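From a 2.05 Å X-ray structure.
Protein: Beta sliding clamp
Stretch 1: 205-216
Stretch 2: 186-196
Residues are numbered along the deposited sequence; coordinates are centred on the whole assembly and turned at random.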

ATOM      1  N   ILE A 205     -26.773   6.543 -15.414  1.00 36.10           N
ATOM      2  CA  ILE A 205     -27.845   7.529 -15.534  1.00 40.52           C
ATOM      3  C   ILE A 205     -28.493   7.694 -14.168  1.00 39.22           C
ATOM      4  O   ILE A 205     -29.060   6.733 -13.633  1.00 39.24           O
ATOM      5  CB  ILE A 205     -28.902   7.102 -16.568  1.00 41.43           C
ATOM      6  CG1 ILE A 205     -28.261   6.944 -17.942  1.00 42.70           C
ATOM      7  CG2 ILE A 205     -30.035   8.119 -16.618  1.00 37.47           C
ATOM      8  CD1 ILE A 205     -28.941   5.959 -18.806  1.00 48.90           C
ATOM      9  N   CYS A 206     -28.447   8.907 -13.623  1.00 35.52           N
ATOM     10  CA  CYS A 206     -29.023   9.219 -12.316  1.00 37.71           C
ATOM     11  C   CYS A 206     -30.043  10.330 -12.499  1.00 46.61           C
ATOM     12  O   CYS A 206     -29.676  11.461 -12.833  1.00 46.34           O
ATOM     13  CB  CYS A 206     -27.966   9.690 -11.324  1.00 41.71           C
ATOM     14  SG  CYS A 206     -26.921   8.420 -10.711  1.00 50.93           S
ATOM     15  N   LYS A 207     -31.308  10.012 -12.278  1.00 44.39           N
ATOM     16  CA  LYS A 207     -32.362  11.012 -12.271  1.00 51.54           C
ATOM     17  C   LYS A 207     -32.524  11.510 -10.841  1.00 52.29           C
ATOM     18  O   LYS A 207     -32.619  10.703  -9.910  1.00 50.70           O
ATOM     19  CB  LYS A 207     -33.667  10.402 -12.791  1.00 42.04           C
ATOM     20  N   THR A 208     -32.597  12.827 -10.667  1.00 55.02           N
ATOM     21  CA  THR A 208     -32.824  13.386  -9.345  1.00 57.84           C
ATOM     22  C   THR A 208     -34.296  13.701  -9.193  1.00 59.88           C
ATOM     23  O   THR A 208     -35.103  13.472 -10.095  1.00 59.13           O
ATOM     24  CB  THR A 208     -32.013  14.659  -9.108  1.00 56.92           C
ATOM     25  OG1 THR A 208     -32.540  15.713  -9.932  1.00 57.95           O
ATOM     26  CG2 THR A 208     -30.546  14.434  -9.408  1.00 53.69           C
ATOM     27  N   GLU A 209     -34.654  14.221  -8.024  1.00 63.74           N
ATOM     28  CA  GLU A 209     -35.992  14.751  -7.800  1.00 70.00           C
ATOM     29  C   GLU A 209     -36.057  16.268  -7.959  1.00 68.30           C
ATOM     30  O   GLU A 209     -37.119  16.856  -7.737  1.00 72.58           O
ATOM     31  CB  GLU A 209     -36.515  14.325  -6.424  1.00 74.69           C
ATOM     32  CG  GLU A 209     -36.723  12.809  -6.282  1.00 76.92           C
ATOM     33  CD  GLU A 209     -37.656  12.215  -7.339  1.00 83.75           C
ATOM     34  OE1 GLU A 209     -38.512  12.947  -7.889  1.00 84.54           O
ATOM     35  OE2 GLU A 209     -37.533  11.003  -7.618  1.00 87.31           O
ATOM     36  N   VAL A 210     -34.958  16.909  -8.349  1.00 63.96           N
ATOM     37  CA  VAL A 210     -34.898  18.364  -8.400  1.00 64.28           C
ATOM     38  C   VAL A 210     -35.558  18.844  -9.690  1.00 66.05           C
ATOM     39  O   VAL A 210     -35.223  18.386 -10.790  1.00 60.75           O
ATOM     40  CB  VAL A 210     -33.442  18.851  -8.306  1.00 60.49           C
ATOM     41  CG1 VAL A 210     -33.390  20.366  -8.272  1.00 61.10           C
ATOM     42  CG2 VAL A 210     -32.756  18.272  -7.072  1.00 60.86           C
ATOM     43  N   ILE A 211     -36.509  19.760  -9.561  1.00 66.25           N
ATOM     44  CA  ILE A 211     -37.196  20.340 -10.709  1.00 68.12           C
ATOM     45  C   ILE A 211     -36.490  21.631 -11.090  1.00 65.78           C
ATOM     46  O   ILE A 211     -36.252  22.495 -10.237  1.00 66.36           O
ATOM     47  CB  ILE A 211     -38.680  20.595 -10.405  1.00 70.84           C
ATOM     48  CG1 ILE A 211     -39.466  19.285 -10.470  1.00 70.49           C
ATOM     49  CG2 ILE A 211     -39.252  21.633 -11.370  1.00 70.53           C
ATOM     50  CD1 ILE A 211     -39.982  18.824  -9.128  1.00 75.10           C
ATOM     51  N   VAL A 212     -36.141  21.754 -12.365  1.00 61.01           N
ATOM     52  CA  VAL A 212     -35.409  22.902 -12.879  1.00 65.04           C
ATOM     53  C   VAL A 212     -36.217  23.482 -14.037  1.00 70.46           C
ATOM     54  O   VAL A 212     -36.507  22.781 -15.015  1.00 65.37           O
ATOM     55  CB  VAL A 212     -33.988  22.522 -13.323  1.00 64.90           C
ATOM     56  CG1 VAL A 212     -33.259  23.743 -13.834  1.00 66.19           C
ATOM     57  CG2 VAL A 212     -33.217  21.881 -12.166  1.00 65.72           C
ATOM     58  N   GLU A 213     -36.599  24.756 -13.914  1.00 71.77           N
ATOM     59  CA  GLU A 213     -37.364  25.400 -14.974  1.00 71.11           C
ATOM     60  C   GLU A 213     -36.470  25.807 -16.139  1.00 63.86           C
ATOM     61  O   GLU A 213     -36.912  25.792 -17.293  1.00 66.51           O
ATOM     62  CB  GLU A 213     -38.128  26.603 -14.416  1.00 77.41           C
ATOM     63  CG  GLU A 213     -39.009  26.283 -13.197  1.00 79.02           C
ATOM     64  CD  GLU A 213     -40.181  25.345 -13.505  1.00 80.22           C
ATOM     65  OE1 GLU A 213     -40.524  25.170 -14.694  1.00 82.69           O
ATOM     66  OE2 GLU A 213     -40.765  24.788 -12.547  1.00 75.83           O
ATOM     67  N   GLU A 214     -35.225  26.182 -15.862  1.00 65.56           N
ATOM     68  CA  GLU A 214     -34.334  26.658 -16.907  1.00 62.98           C
ATOM     69  C   GLU A 214     -33.893  25.501 -17.809  1.00 61.55           C
ATOM     70  O   GLU A 214     -34.164  24.327 -17.549  1.00 61.97           O
ATOM     71  CB  GLU A 214     -33.121  27.358 -16.294  1.00 61.87           C
ATOM     72  CG  GLU A 214     -33.461  28.507 -15.342  1.00 73.92           C
ATOM     73  CD  GLU A 214     -33.805  28.052 -13.924  1.00 77.13           C
ATOM     74  OE1 GLU A 214     -34.195  26.879 -13.734  1.00 75.82           O
ATOM     75  OE2 GLU A 214     -33.696  28.882 -12.995  1.00 81.63           O
ATOM     76  N   ASP A 215     -33.231  25.855 -18.907  1.00 52.29           N
ATOM     77  CA  ASP A 215     -32.617  24.866 -19.777  1.00 55.42           C
ATOM     78  C   ASP A 215     -31.336  24.360 -19.131  1.00 49.68           C
ATOM     79  O   ASP A 215     -30.600  25.119 -18.495  1.00 48.39           O
ATOM     80  CB  ASP A 215     -32.316  25.449 -21.158  1.00 57.63           C
ATOM     81  CG  ASP A 215     -33.554  26.033 -21.836  1.00 71.29           C
ATOM     82  OD1 ASP A 215     -34.669  25.505 -21.633  1.00 62.51           O
ATOM     83  OD2 ASP A 215     -33.401  27.022 -22.581  1.00 74.71           O
ATOM     84  N   VAL A 216     -31.090  23.064 -19.272  1.00 50.86           N
ATOM     85  CA  VAL A 216     -29.957  22.392 -18.646  1.00 42.10           C
ATOM     86  C   VAL A 216     -29.251  21.627 -19.750  1.00 42.75           C
ATOM     87  O   VAL A 216     -29.816  20.681 -20.307  1.00 42.91           O
ATOM     88  CB  VAL A 216     -30.403  21.449 -17.524  1.00 46.23           C
ATOM     89  CG1 VAL A 216     -29.200  20.808 -16.810  1.00 38.06           C
ATOM     90  CG2 VAL A 216     -31.323  22.184 -16.562  1.00 40.75           C
TER
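Stretch 2 186-196: SKDEDSKLLLV

How does the backbone of stretch 2 run against stretch 1? Stretch 2 is a hairpin: strand 186-187, a type I turn from Asp-188 to Ser-191, then strand 192-196. The returning strand lies antiparallel to strand 205-208, at 164° between their directions and 4.8 Å at closest approach. Cys-206 and Leu-195 form the hydrogen-bonded pair, Cys-206 N to Leu-195 O and Leu-195 N to Cys-206 O both spanning 2.9 Å. Ile-205 faces Val-196, and Lys-207 faces Leu-194, as non-hydrogen-bonded pairs.

What happens where stretch 1 turns its corner at Glu-209? The register shifts by two in a beta bulge, and Ile-211 next pairs with Lys-192. Leu-193 bridges the irregularity: its O accepts from Thr-208 N at 2.9 Å and from Thr-208 OG1 at 2.8 Å, while its N donates to Val-210 O at 2.9 Å. Thr-208 OG1 also accepts from Val-210 N at 3.1 Å, bracing the corner from within. Beyond it, Val-212 N reaches Ser-191 O at 3.1 Å, and Ser-191 OG donates to Val-212 O at 2.7 Å.

Where do apolar side chains meet? Leu-193 points toward stretch 1, its CB lying 4.3 Å from Val-210 CB and 4.2 Å from Val-212 CG2, its CD1 3.8 Å from Val-216 CG1. At the other end, Ile-205 CG1 sits 4.1 Å from Val-196 CG2, on the same sheet face as Lys-207 and Leu-194.

How do the two lysines engage stretch 1? Lys-187 reaches into the bend of the loop after Ile-211, its CD 3.7 Å from Val-216 CG2. Its NZ donates to Glu-214 O at 2.6 Å and, weakly, to Val-212 O at 3.2 Å, so backbone carbonyls, rather than an acid, accept hydrogen bonds from its ammonium group. Lys-192 instead meets an acid: its NZ forms a salt bridge with Glu-209 OE1 at 3.2 Å, while its CE packs 3.6 Å from Ile-211 CD1.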

ATOM      1  N   SER A 186     -28.526  17.287 -17.642  1.00 36.66           N
ATOM      2  CA  SER A 186     -29.681  17.531 -18.506  1.00 45.35           C
ATOM      3  C   SER A 186     -30.942  17.470 -17.648  1.00 49.55           C
ATOM      4  O   SER A 186     -30.873  17.362 -16.418  1.00 44.24           O
ATOM      5  CB  SER A 186     -29.703  16.520 -19.659  1.00 46.90           C
ATOM      6  OG  SER A 186     -30.350  17.057 -20.790  1.00 65.56           O
ATOM      7  N   LYS A 187     -32.094  17.491 -18.318  1.00 47.32           N
ATOM      8  CA  LYS A 187     -33.431  17.478 -17.737  1.00 53.06           C
ATOM      9  C   LYS A 187     -34.260  16.422 -18.455  1.00 50.87           C
ATOM     10  O   LYS A 187     -34.205  16.334 -19.682  1.00 50.72           O
ATOM     11  CB  LYS A 187     -34.117  18.843 -17.934  1.00 59.08           C
ATOM     12  CG  LYS A 187     -34.570  19.535 -16.682  1.00 63.65           C
ATOM     13  CD  LYS A 187     -34.770  21.019 -16.954  1.00 61.88           C
ATOM     14  CE  LYS A 187     -35.739  21.271 -18.081  1.00 62.73           C
ATOM     15  NZ  LYS A 187     -36.047  22.726 -18.212  1.00 59.29           N
ATOM     16  N   ASP A 188     -35.028  15.627 -17.707  1.00 53.57           N
ATOM     17  CA  ASP A 188     -35.865  14.610 -18.343  1.00 56.93           C
ATOM     18  C   ASP A 188     -37.168  15.252 -18.822  1.00 59.32           C
ATOM     19  O   ASP A 188     -37.346  16.470 -18.746  1.00 58.87           O
ATOM     20  CB  ASP A 188     -36.120  13.419 -17.415  1.00 56.23           C
ATOM     21  CG  ASP A 188     -37.007  13.752 -16.215  1.00 62.85           C
ATOM     22  OD1 ASP A 188     -37.465  14.907 -16.057  1.00 64.64           O
ATOM     23  OD2 ASP A 188     -37.297  12.814 -15.447  1.00 59.57           O
ATOM     24  N   GLU A 189     -38.099  14.431 -19.326  1.00 66.64           N
ATOM     25  CA  GLU A 189     -39.363  14.959 -19.833  1.00 73.80           C
ATOM     26  C   GLU A 189     -40.154  15.667 -18.746  1.00 70.73           C
ATOM     27  O   GLU A 189     -40.915  16.594 -19.038  1.00 62.85           O
ATOM     28  CB  GLU A 189     -40.210  13.838 -20.445  1.00 66.78           C
ATOM     29  N   ASP A 190     -40.002  15.239 -17.496  1.00 70.13           N
ATOM     30  CA  ASP A 190     -40.701  15.854 -16.379  1.00 68.69           C
ATOM     31  C   ASP A 190     -39.928  17.024 -15.784  1.00 65.10           C
ATOM     32  O   ASP A 190     -40.256  17.474 -14.680  1.00 62.31           O
ATOM     33  CB  ASP A 190     -41.017  14.805 -15.310  1.00 73.76           C
ATOM     34  CG  ASP A 190     -42.082  13.813 -15.769  1.00 83.87           C
ATOM     35  OD1 ASP A 190     -42.372  13.765 -16.985  1.00 87.84           O
ATOM     36  OD2 ASP A 190     -42.639  13.090 -14.917  1.00 91.22           O
ATOM     37  N   SER A 191     -38.895  17.499 -16.480  1.00 66.09           N
ATOM     38  CA  SER A 191     -38.125  18.670 -16.079  1.00 65.58           C
ATOM     39  C   SER A 191     -37.295  18.397 -14.829  1.00 64.44           C
ATOM     40  O   SER A 191     -36.958  19.322 -14.086  1.00 64.59           O
ATOM     41  CB  SER A 191     -39.035  19.890 -15.877  1.00 64.49           C
ATOM     42  OG  SER A 191     -38.316  21.104 -15.986  1.00 67.04           O
ATOM     43  N   LYS A 192     -36.964  17.126 -14.590  1.00 60.67           N
ATOM     44  CA  LYS A 192     -36.132  16.739 -13.458  1.00 61.68           C
ATOM     45  C   LYS A 192     -34.666  16.697 -13.865  1.00 54.24           C
ATOM     46  O   LYS A 192     -34.308  16.189 -14.932  1.00 46.52           O
ATOM     47  CB  LYS A 192     -36.544  15.371 -12.909  1.00 61.79           C
ATOM     48  CG  LYS A 192     -38.004  15.265 -12.502  1.00 71.57           C
ATOM     49  CD  LYS A 192     -38.239  15.885 -11.142  1.00 73.43           C
ATOM     50  CE  LYS A 192     -39.633  15.557 -10.633  1.00 74.91           C
ATOM     51  NZ  LYS A 192     -39.857  14.088 -10.511  1.00 73.60           N
ATOM     52  N   LEU A 193     -33.821  17.222 -12.996  1.00 54.53           N
ATOM     53  CA  LEU A 193     -32.399  17.252 -13.277  1.00 48.27           C
ATOM     54  C   LEU A 193     -31.837  15.835 -13.396  1.00 45.72           C
ATOM     55  O   LEU A 193     -32.091  14.967 -12.556  1.00 46.70           O
ATOM     56  CB  LEU A 193     -31.683  18.019 -12.179  1.00 44.24           C
ATOM     57  CG  LEU A 193     -30.180  18.045 -12.366  1.00 46.87           C
ATOM     58  CD1 LEU A 193     -29.845  18.865 -13.608  1.00 44.79           C
ATOM     59  CD2 LEU A 193     -29.545  18.639 -11.129  1.00 44.79           C
ATOM     60  N   LEU A 194     -31.015  15.626 -14.413  1.00 43.71           N
ATOM     61  CA  LEU A 194     -30.523  14.304 -14.742  1.00 46.12           C
ATOM     62  C   LEU A 194     -29.027  14.353 -15.041  1.00 46.64           C
ATOM     63  O   LEU A 194     -28.548  15.263 -15.724  1.00 43.95           O
ATOM     64  CB  LEU A 194     -31.331  13.766 -15.929  1.00 51.56           C
ATOM     65  CG  LEU A 194     -30.898  12.559 -16.732  1.00 56.01           C
ATOM     66  CD1 LEU A 194     -32.119  11.842 -17.239  1.00 53.86           C
ATOM     67  CD2 LEU A 194     -30.098  13.097 -17.887  1.00 55.81           C
ATOM     68  N   LEU A 195     -28.298  13.367 -14.527  1.00 40.85           N
ATOM     69  CA  LEU A 195     -26.869  13.219 -14.768  1.00 39.46           C
ATOM     70  C   LEU A 195     -26.603  11.938 -15.549  1.00 37.27           C
ATOM     71  O   LEU A 195     -27.193  10.893 -15.263  1.00 36.77           O
ATOM     72  CB  LEU A 195     -26.082  13.200 -13.455  1.00 39.10           C
ATOM     73  CG  LEU A 195     -25.868  14.555 -12.785  1.00 42.73           C
ATOM     74  CD1 LEU A 195     -27.147  15.109 -12.161  1.00 44.17           C
ATOM     75  CD2 LEU A 195     -24.754  14.481 -11.770  1.00 36.02           C
ATOM     76  N   VAL A 196     -25.712  12.025 -16.531  1.00 33.79           N
ATOM     77  CA  VAL A 196     -25.329  10.882 -17.360  1.00 34.49           C
ATOM     78  C   VAL A 196     -23.811  10.872 -17.475  1.00 38.58           C
ATOM     79  O   VAL A 196     -23.190  11.932 -17.599  1.00 34.95           O
ATOM     80  CB  VAL A 196     -25.969  10.965 -18.759  1.00 39.92           C
ATOM     81  CG1 VAL A 196     -25.467   9.833 -19.660  1.00 39.74           C
ATOM     82  CG2 VAL A 196     -27.490  10.935 -18.646  1.00 39.56           C
TER